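Local coordinates for protein D-glycero-D-manno-heptose 1-phosphate kinase (Bacteroides thetaiotaomicron, PDB 3K85) that probably phosphorylates D-glycero-D-manno-heptose 1-phosphate with ATP, as a member of the GHMP family of sugar and metabolite kinases, at residues 194-204 and 301-312. Residues are numbered along the deposited sequence; the frame is centred on the assembly and turned at random.
Sequences ELESSMVLYFT and GFIMFVVEPTRK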
ATOM      1  N   GLU A 194      -6.504 -15.212  -5.374  1.00 28.02           N
ATOM      2  CA  GLU A 194      -5.640 -16.272  -5.882  1.00 29.76           C
ATOM      3  C   GLU A 194      -4.835 -16.875  -4.747  1.00 31.04           C
ATOM      4  O   GLU A 194      -4.696 -18.093  -4.669  1.00 30.66           O
ATOM      5  CB  GLU A 194      -4.674 -15.739  -6.940  1.00 30.26           C
ATOM      6  CG  GLU A 194      -3.792 -16.820  -7.559  1.00 29.90           C
ATOM      7  CD  GLU A 194      -4.582 -17.837  -8.381  1.00 31.89           C
ATOM      8  OE1 GLU A 194      -5.833 -17.785  -8.369  1.00 32.12           O
ATOM      9  OE2 GLU A 194      -3.949 -18.694  -9.037  1.00 31.03           O
ATOM     10  N   LEU A 195      -4.293 -16.019  -3.878  1.00 29.98           N
ATOM     11  CA  LEU A 195      -3.495 -16.491  -2.757  1.00 29.26           C
ATOM     12  C   LEU A 195      -4.358 -17.281  -1.776  1.00 30.78           C
ATOM     13  O   LEU A 195      -3.928 -18.318  -1.267  1.00 30.68           O
ATOM     14  CB  LEU A 195      -2.824 -15.315  -2.031  1.00 29.53           C
ATOM     15  CG  LEU A 195      -1.694 -15.704  -1.065  1.00 30.99           C
ATOM     16  CD1 LEU A 195      -0.457 -16.136  -1.857  1.00 28.26           C
ATOM     17  CD2 LEU A 195      -1.353 -14.536  -0.165  1.00 31.91           C
ATOM     18  N   GLU A 196      -5.570 -16.798  -1.507  1.00 30.13           N
ATOM     19  CA  GLU A 196      -6.454 -17.496  -0.579  1.00 32.48           C
ATOM     20  C   GLU A 196      -6.832 -18.893  -1.073  1.00 33.08           C
ATOM     21  O   GLU A 196      -6.907 -19.829  -0.279  1.00 34.45           O
ATOM     22  CB  GLU A 196      -7.724 -16.683  -0.309  1.00 32.84           C
ATOM     23  CG  GLU A 196      -7.461 -15.348   0.376  1.00 36.68           C
ATOM     24  CD  GLU A 196      -8.729 -14.558   0.657  1.00 37.34           C
ATOM     25  OE1 GLU A 196      -9.593 -14.461  -0.246  1.00 39.89           O
ATOM     26  OE2 GLU A 196      -8.856 -14.024   1.775  1.00 35.90           O
ATOM     27  N   SER A 197      -7.065 -19.054  -2.372  1.00 32.95           N
ATOM     28  CA  SER A 197      -7.423 -20.381  -2.883  1.00 34.58           C
ATOM     29  C   SER A 197      -6.192 -21.287  -3.036  1.00 33.51           C
ATOM     30  O   SER A 197      -6.318 -22.481  -3.310  1.00 32.69           O
ATOM     31  CB  SER A 197      -8.166 -20.260  -4.218  1.00 34.30           C
ATOM     32  OG  SER A 197      -7.375 -19.610  -5.186  1.00 37.13           O
ATOM     33  N   SER A 198      -5.010 -20.702  -2.840  1.00 32.76           N
ATOM     34  CA  SER A 198      -3.744 -21.416  -2.934  1.00 31.94           C
ATOM     35  C   SER A 198      -3.170 -21.729  -1.551  1.00 32.67           C
ATOM     36  O   SER A 198      -2.048 -22.220  -1.446  1.00 32.44           O
ATOM     37  CB  SER A 198      -2.715 -20.578  -3.701  1.00 31.84           C
ATOM     38  OG  SER A 198      -3.098 -20.352  -5.041  1.00 33.72           O
HETATM   39  N   MSE A 199      -3.918 -21.458  -0.489  1.00 34.89           N
HETATM   40  CA  MSE A 199      -3.384 -21.719   0.848  1.00 39.13           C
HETATM   41  C   MSE A 199      -4.227 -22.523   1.816  1.00 38.51           C
HETATM   42  O   MSE A 199      -5.453 -22.423   1.853  1.00 36.33           O
HETATM   43  CB  MSE A 199      -3.002 -20.408   1.528  1.00 43.94           C
HETATM   44  CG  MSE A 199      -1.710 -19.815   1.030  1.00 52.98           C
HETATM   45 SE   MSE A 199      -1.415 -18.047   1.751  1.00 68.11          SE
HETATM   46  CE  MSE A 199      -1.704 -18.430   3.636  1.00 61.28           C
ATOM     47  N   VAL A 200      -3.533 -23.314   2.623  1.00 40.45           N
ATOM     48  CA  VAL A 200      -4.172 -24.143   3.625  1.00 41.81           C
ATOM     49  C   VAL A 200      -3.523 -23.876   4.990  1.00 43.72           C
ATOM     50  O   VAL A 200      -2.298 -23.915   5.126  1.00 43.49           O
ATOM     51  CB  VAL A 200      -4.028 -25.641   3.273  1.00 41.77           C
ATOM     52  CG1 VAL A 200      -4.916 -26.482   4.184  1.00 41.69           C
ATOM     53  CG2 VAL A 200      -4.392 -25.867   1.820  1.00 41.95           C
ATOM     54  N   LEU A 201      -4.355 -23.580   5.983  1.00 46.04           N
ATOM     55  CA  LEU A 201      -3.906 -23.327   7.347  1.00 48.90           C
ATOM     56  C   LEU A 201      -4.193 -24.579   8.161  1.00 52.54           C
ATOM     57  O   LEU A 201      -5.354 -24.936   8.361  1.00 53.81           O
ATOM     58  CB  LEU A 201      -4.676 -22.156   7.947  1.00 47.94           C
ATOM     59  CG  LEU A 201      -4.001 -20.789   7.971  1.00 49.08           C
ATOM     60  CD1 LEU A 201      -3.821 -20.368   9.421  1.00 50.57           C
ATOM     61  CD2 LEU A 201      -2.663 -20.838   7.244  1.00 47.72           C
ATOM     62  N   TYR A 202      -3.148 -25.241   8.642  1.00 55.71           N
ATOM     63  CA  TYR A 202      -3.340 -26.466   9.411  1.00 59.59           C
ATOM     64  C   TYR A 202      -2.621 -26.520  10.760  1.00 60.95           C
ATOM     65  O   TYR A 202      -1.396 -26.408  10.837  1.00 60.11           O
ATOM     66  CB  TYR A 202      -2.921 -27.671   8.562  1.00 60.47           C
ATOM     67  CG  TYR A 202      -3.056 -28.994   9.271  1.00 62.47           C
ATOM     68  CD1 TYR A 202      -4.295 -29.432   9.742  1.00 62.78           C
ATOM     69  CD2 TYR A 202      -1.940 -29.808   9.488  1.00 64.17           C
ATOM     70  CE1 TYR A 202      -4.421 -30.649  10.417  1.00 63.66           C
ATOM     71  CE2 TYR A 202      -2.053 -31.028  10.161  1.00 64.08           C
ATOM     72  CZ  TYR A 202      -3.296 -31.440  10.624  1.00 64.44           C
ATOM     73  OH  TYR A 202      -3.409 -32.633  11.304  1.00 63.50           O
ATOM     74  N   PHE A 203      -3.399 -26.697  11.824  1.00 63.50           N
ATOM     75  CA  PHE A 203      -2.851 -26.793  13.171  1.00 67.06           C
ATOM     76  C   PHE A 203      -2.738 -28.271  13.534  1.00 68.63           C
ATOM     77  O   PHE A 203      -3.348 -29.120  12.884  1.00 69.68           O
ATOM     78  CB  PHE A 203      -3.764 -26.100  14.179  1.00 67.91           C
ATOM     79  CG  PHE A 203      -3.918 -24.623  13.955  1.00 69.32           C
ATOM     80  CD1 PHE A 203      -4.621 -24.137  12.858  1.00 70.05           C
ATOM     81  CD2 PHE A 203      -3.397 -23.715  14.871  1.00 70.15           C
ATOM     82  CE1 PHE A 203      -4.810 -22.767  12.678  1.00 69.97           C
ATOM     83  CE2 PHE A 203      -3.579 -22.343  14.700  1.00 70.18           C
ATOM     84  CZ  PHE A 203      -4.289 -21.871  13.601  1.00 70.41           C
ATOM     85  N   THR A 204      -1.968 -28.583  14.571  1.00 70.24           N
ATOM     86  CA  THR A 204      -1.806 -29.973  14.986  1.00 71.70           C
ATOM     87  C   THR A 204      -2.588 -30.271  16.261  1.00 72.20           C
ATOM     88  O   THR A 204      -3.447 -29.489  16.673  1.00 72.89           O
ATOM     89  CB  THR A 204      -0.329 -30.316  15.229  1.00 72.10           C
ATOM     90  OG1 THR A 204       0.463 -29.841  14.134  1.00 72.86           O
ATOM     91  CG2 THR A 204      -0.159 -31.820  15.341  1.00 73.23           C
ATOM     92  N   GLY A 301       2.503 -26.678  16.350  1.00 77.08           N
ATOM     93  CA  GLY A 301       1.147 -26.975  15.926  1.00 77.84           C
ATOM     94  C   GLY A 301       0.573 -25.894  15.026  1.00 77.80           C
ATOM     95  O   GLY A 301      -0.381 -25.205  15.398  1.00 77.76           O
ATOM     96  N   PHE A 302       1.156 -25.744  13.839  1.00 77.04           N
ATOM     97  CA  PHE A 302       0.700 -24.740  12.886  1.00 75.59           C
ATOM     98  C   PHE A 302       1.538 -24.753  11.613  1.00 74.04           C
ATOM     99  O   PHE A 302       2.671 -24.268  11.605  1.00 73.55           O
ATOM    100  CB  PHE A 302       0.781 -23.352  13.515  1.00 76.88           C
ATOM    101  CG  PHE A 302       0.251 -22.263  12.637  1.00 77.85           C
ATOM    102  CD1 PHE A 302      -1.097 -21.943  12.648  1.00 78.59           C
ATOM    103  CD2 PHE A 302       1.099 -21.563  11.791  1.00 78.36           C
ATOM    104  CE1 PHE A 302      -1.593 -20.936  11.828  1.00 79.12           C
ATOM    105  CE2 PHE A 302       0.616 -20.557  10.967  1.00 78.25           C
ATOM    106  CZ  PHE A 302      -0.734 -20.241  10.985  1.00 78.68           C
ATOM    107  N   ILE A 303       0.982 -25.304  10.537  1.00 72.40           N
ATOM    108  CA  ILE A 303       1.697 -25.350   9.268  1.00 70.04           C
ATOM    109  C   ILE A 303       0.930 -24.584   8.196  1.00 69.32           C
ATOM    110  O   ILE A 303      -0.289 -24.721   8.066  1.00 68.56           O
ATOM    111  CB  ILE A 303       1.901 -26.793   8.748  1.00 69.62           C
ATOM    112  CG1 ILE A 303       2.394 -27.710   9.865  1.00 69.14           C
ATOM    113  CG2 ILE A 303       2.917 -26.790   7.621  1.00 68.62           C
ATOM    114  CD1 ILE A 303       1.293 -28.203  10.765  1.00 70.26           C
HETATM  115  N   MSE A 304       1.654 -23.773   7.433  1.00 67.77           N
HETATM  116  CA  MSE A 304       1.057 -23.000   6.358  1.00 65.21           C
HETATM  117  C   MSE A 304       1.466 -23.678   5.060  1.00 60.98           C
HETATM  118  O   MSE A 304       2.652 -23.775   4.749  1.00 59.82           O
HETATM  119  CB  MSE A 304       1.573 -21.563   6.394  1.00 69.51           C
HETATM  120  CG  MSE A 304       0.951 -20.643   5.359  1.00 75.45           C
HETATM  121 SE   MSE A 304       1.614 -18.828   5.533  1.00 85.53          SE
HETATM  122  CE  MSE A 304       3.166 -18.971   4.384  1.00 81.08           C
ATOM    123  N   PHE A 305       0.484 -24.164   4.313  1.00 56.66           N
ATOM    124  CA  PHE A 305       0.752 -24.842   3.051  1.00 53.31           C
ATOM    125  C   PHE A 305       0.300 -24.031   1.841  1.00 51.04           C
ATOM    126  O   PHE A 305      -0.767 -23.421   1.852  1.00 50.33           O
ATOM    127  CB  PHE A 305       0.045 -26.198   3.024  1.00 52.55           C
ATOM    128  CG  PHE A 305       0.694 -27.247   3.874  1.00 51.43           C
ATOM    129  CD1 PHE A 305       1.947 -27.752   3.538  1.00 52.02           C
ATOM    130  CD2 PHE A 305       0.041 -27.759   4.990  1.00 51.34           C
ATOM    131  CE1 PHE A 305       2.540 -28.763   4.303  1.00 52.07           C
ATOM    132  CE2 PHE A 305       0.624 -28.768   5.763  1.00 51.70           C
ATOM    133  CZ  PHE A 305       1.875 -29.270   5.417  1.00 50.44           C
ATOM    134  N   VAL A 306       1.119 -24.034   0.797  1.00 49.15           N
ATOM    135  CA  VAL A 306       0.801 -23.330  -0.437  1.00 48.71           C
ATOM    136  C   VAL A 306       0.567 -24.384  -1.521  1.00 48.29           C
ATOM    137  O   VAL A 306       1.484 -25.108  -1.895  1.00 48.77           O
ATOM    138  CB  VAL A 306       1.958 -22.393  -0.863  1.00 48.78           C
ATOM    139  CG1 VAL A 306       1.737 -21.885  -2.285  1.00 46.47           C
ATOM    140  CG2 VAL A 306       2.052 -21.220   0.107  1.00 48.12           C
ATOM    141  N   VAL A 307      -0.661 -24.463  -2.024  1.00 46.63           N
ATOM    142  CA  VAL A 307      -1.000 -25.451  -3.042  1.00 45.91           C
ATOM    143  C   VAL A 307      -1.744 -24.882  -4.256  1.00 46.45           C
ATOM    144  O   VAL A 307      -2.359 -23.813  -4.189  1.00 45.04           O
ATOM    145  CB  VAL A 307      -1.852 -26.585  -2.416  1.00 44.75           C
ATOM    146  CG1 VAL A 307      -3.162 -26.019  -1.891  1.00 45.13           C
ATOM    147  CG2 VAL A 307      -2.101 -27.684  -3.429  1.00 43.34           C
ATOM    148  N   GLU A 308      -1.662 -25.602  -5.374  1.00 47.21           N
ATOM    149  CA  GLU A 308      -2.343 -25.213  -6.604  1.00 48.25           C
ATOM    150  C   GLU A 308      -3.823 -25.238  -6.259  1.00 46.65           C
ATOM    151  O   GLU A 308      -4.308 -26.211  -5.675  1.00 46.57           O
ATOM    152  CB  GLU A 308      -2.070 -26.235  -7.706  1.00 51.59           C
ATOM    153  CG  GLU A 308      -1.444 -25.680  -8.966  1.00 56.18           C
ATOM    154  CD  GLU A 308      -1.047 -26.785  -9.928  1.00 59.64           C
ATOM    155  OE1 GLU A 308      -0.236 -27.647  -9.527  1.00 63.60           O
ATOM    156  OE2 GLU A 308      -1.544 -26.802 -11.075  1.00 61.77           O
ATOM    157  N   PRO A 309      -4.560 -24.173  -6.610  1.00 45.08           N
ATOM    158  CA  PRO A 309      -5.996 -24.079  -6.327  1.00 44.58           C
ATOM    159  C   PRO A 309      -6.824 -25.327  -6.672  1.00 44.14           C
ATOM    160  O   PRO A 309      -7.605 -25.806  -5.847  1.00 43.39           O
ATOM    161  CB  PRO A 309      -6.415 -22.855  -7.135  1.00 43.70           C
ATOM    162  CG  PRO A 309      -5.207 -21.979  -7.032  1.00 42.71           C
ATOM    163  CD  PRO A 309      -4.084 -22.957  -7.292  1.00 44.08           C
ATOM    164  N   THR A 310      -6.652 -25.850  -7.882  1.00 45.71           N
ATOM    165  CA  THR A 310      -7.402 -27.032  -8.322  1.00 46.74           C
ATOM    166  C   THR A 310      -7.060 -28.285  -7.515  1.00 47.39           C
ATOM    167  O   THR A 310      -7.710 -29.324  -7.658  1.00 46.50           O
ATOM    168  CB  THR A 310      -7.155 -27.337  -9.821  1.00 46.03           C
ATOM    169  OG1 THR A 310      -5.754 -27.547 -10.042  1.00 47.12           O
ATOM    170  CG2 THR A 310      -7.631 -26.183 -10.693  1.00 44.38           C
ATOM    171  N   ARG A 311      -6.034 -28.190  -6.675  1.00 47.38           N
ATOM    172  CA  ARG A 311      -5.624 -29.321  -5.853  1.00 48.43           C
ATOM    173  C   ARG A 311      -5.804 -29.039  -4.368  1.00 46.74           C
ATOM    174  O   ARG A 311      -5.545 -29.906  -3.539  1.00 46.59           O
ATOM    175  CB  ARG A 311      -4.158 -29.685  -6.130  1.00 51.57           C
ATOM    176  CG  ARG A 311      -3.908 -30.214  -7.532  1.00 55.74           C
ATOM    177  CD  ARG A 311      -2.425 -30.435  -7.818  1.00 60.31           C
ATOM    178  NE  ARG A 311      -1.811 -31.436  -6.945  1.00 65.43           N
ATOM    179  CZ  ARG A 311      -2.255 -32.683  -6.791  1.00 68.63           C
ATOM    180  NH1 ARG A 311      -3.335 -33.104  -7.449  1.00 69.42           N
ATOM    181  NH2 ARG A 311      -1.606 -33.522  -5.988  1.00 68.38           N
ATOM    182  N   LYS A 312      -6.259 -27.838  -4.027  1.00 45.00           N
ATOM    183  CA  LYS A 312      -6.435 -27.493  -2.626  1.00 42.90           C
ATOM    184  C   LYS A 312      -7.379 -28.422  -1.868  1.00 42.82           C
ATOM    185  O   LYS A 312      -7.037 -28.895  -0.783  1.00 42.60           O
ATOM    186  CB  LYS A 312      -6.910 -26.042  -2.475  1.00 40.58           C
ATOM    187  CG  LYS A 312      -7.240 -25.669  -1.026  1.00 40.33           C
ATOM    188  CD  LYS A 312      -7.537 -24.189  -0.836  1.00 38.51           C
ATOM    189  CE  LYS A 312      -8.073 -23.937   0.566  1.00 38.66           C
ATOM    190  NZ  LYS A 312      -8.075 -22.493   0.966  1.00 36.67           N
TER
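The ammonium group of Lys312 grips two backbone carbonyls where helix 189-197 gives way to strand 199-202: NZ lies 2.8 Å from Met199 O and makes a weak bond to Glu196 O. An all-extended chain, with CG anti to the backbone N (chi1 174°), carries it there past Ser197 O, while its CG lies against Val200 CG2. Beside it Pro309 sets its CG against the hydroxyls of Ser197 and Ser198, 3.3 Å from Ser198 OG, which donates to Glu194 O one helical turn back.

Strand 199-202 runs antiparallel to strand 303-306. Val200 and Phe305 exchange two backbone bonds, as do Tyr202 and Ile303, the shortest being Ile303 N to Tyr202 O at 2.6 Å; Val307 N to Ser198 O extends the ladder toward the helices. Met199, Leu201, Met304 and Val306 share one face, where Met199 CE meets Met304 SE at 3.8 Å, and Leu12 of strand 4-15 and helix 251-264 pack against parts of it. Val200, Tyr202, Ile303 and Phe305 form the other, Tyr202 lying alongside Ile303 and pointing the same way; Val200 CG2 also touches Val307 CG1 just beyond the strand end, and helix 309-320 covers Val200, Phe305 and Val307.

At the far end Phe302 drives its CD1 edge into one face of Phe203, a T-shaped pair with centroids 4.8 Å apart and planes at 78°. Leu201 CD1 comes obliquely to the same Phe302 ring, nearest CE1. Without the Phe203 ring, as with an alanine here, the edge of Phe302 would probably lose the face it rests on and be freer to turn. Leu201 and Phe203 turn their backbone bonds to Met327 and Phe325 instead. Apolar packing thus backs both faces of the strand pair, and one lysine ties helix 309-320 to carbonyls at the helix-strand junction.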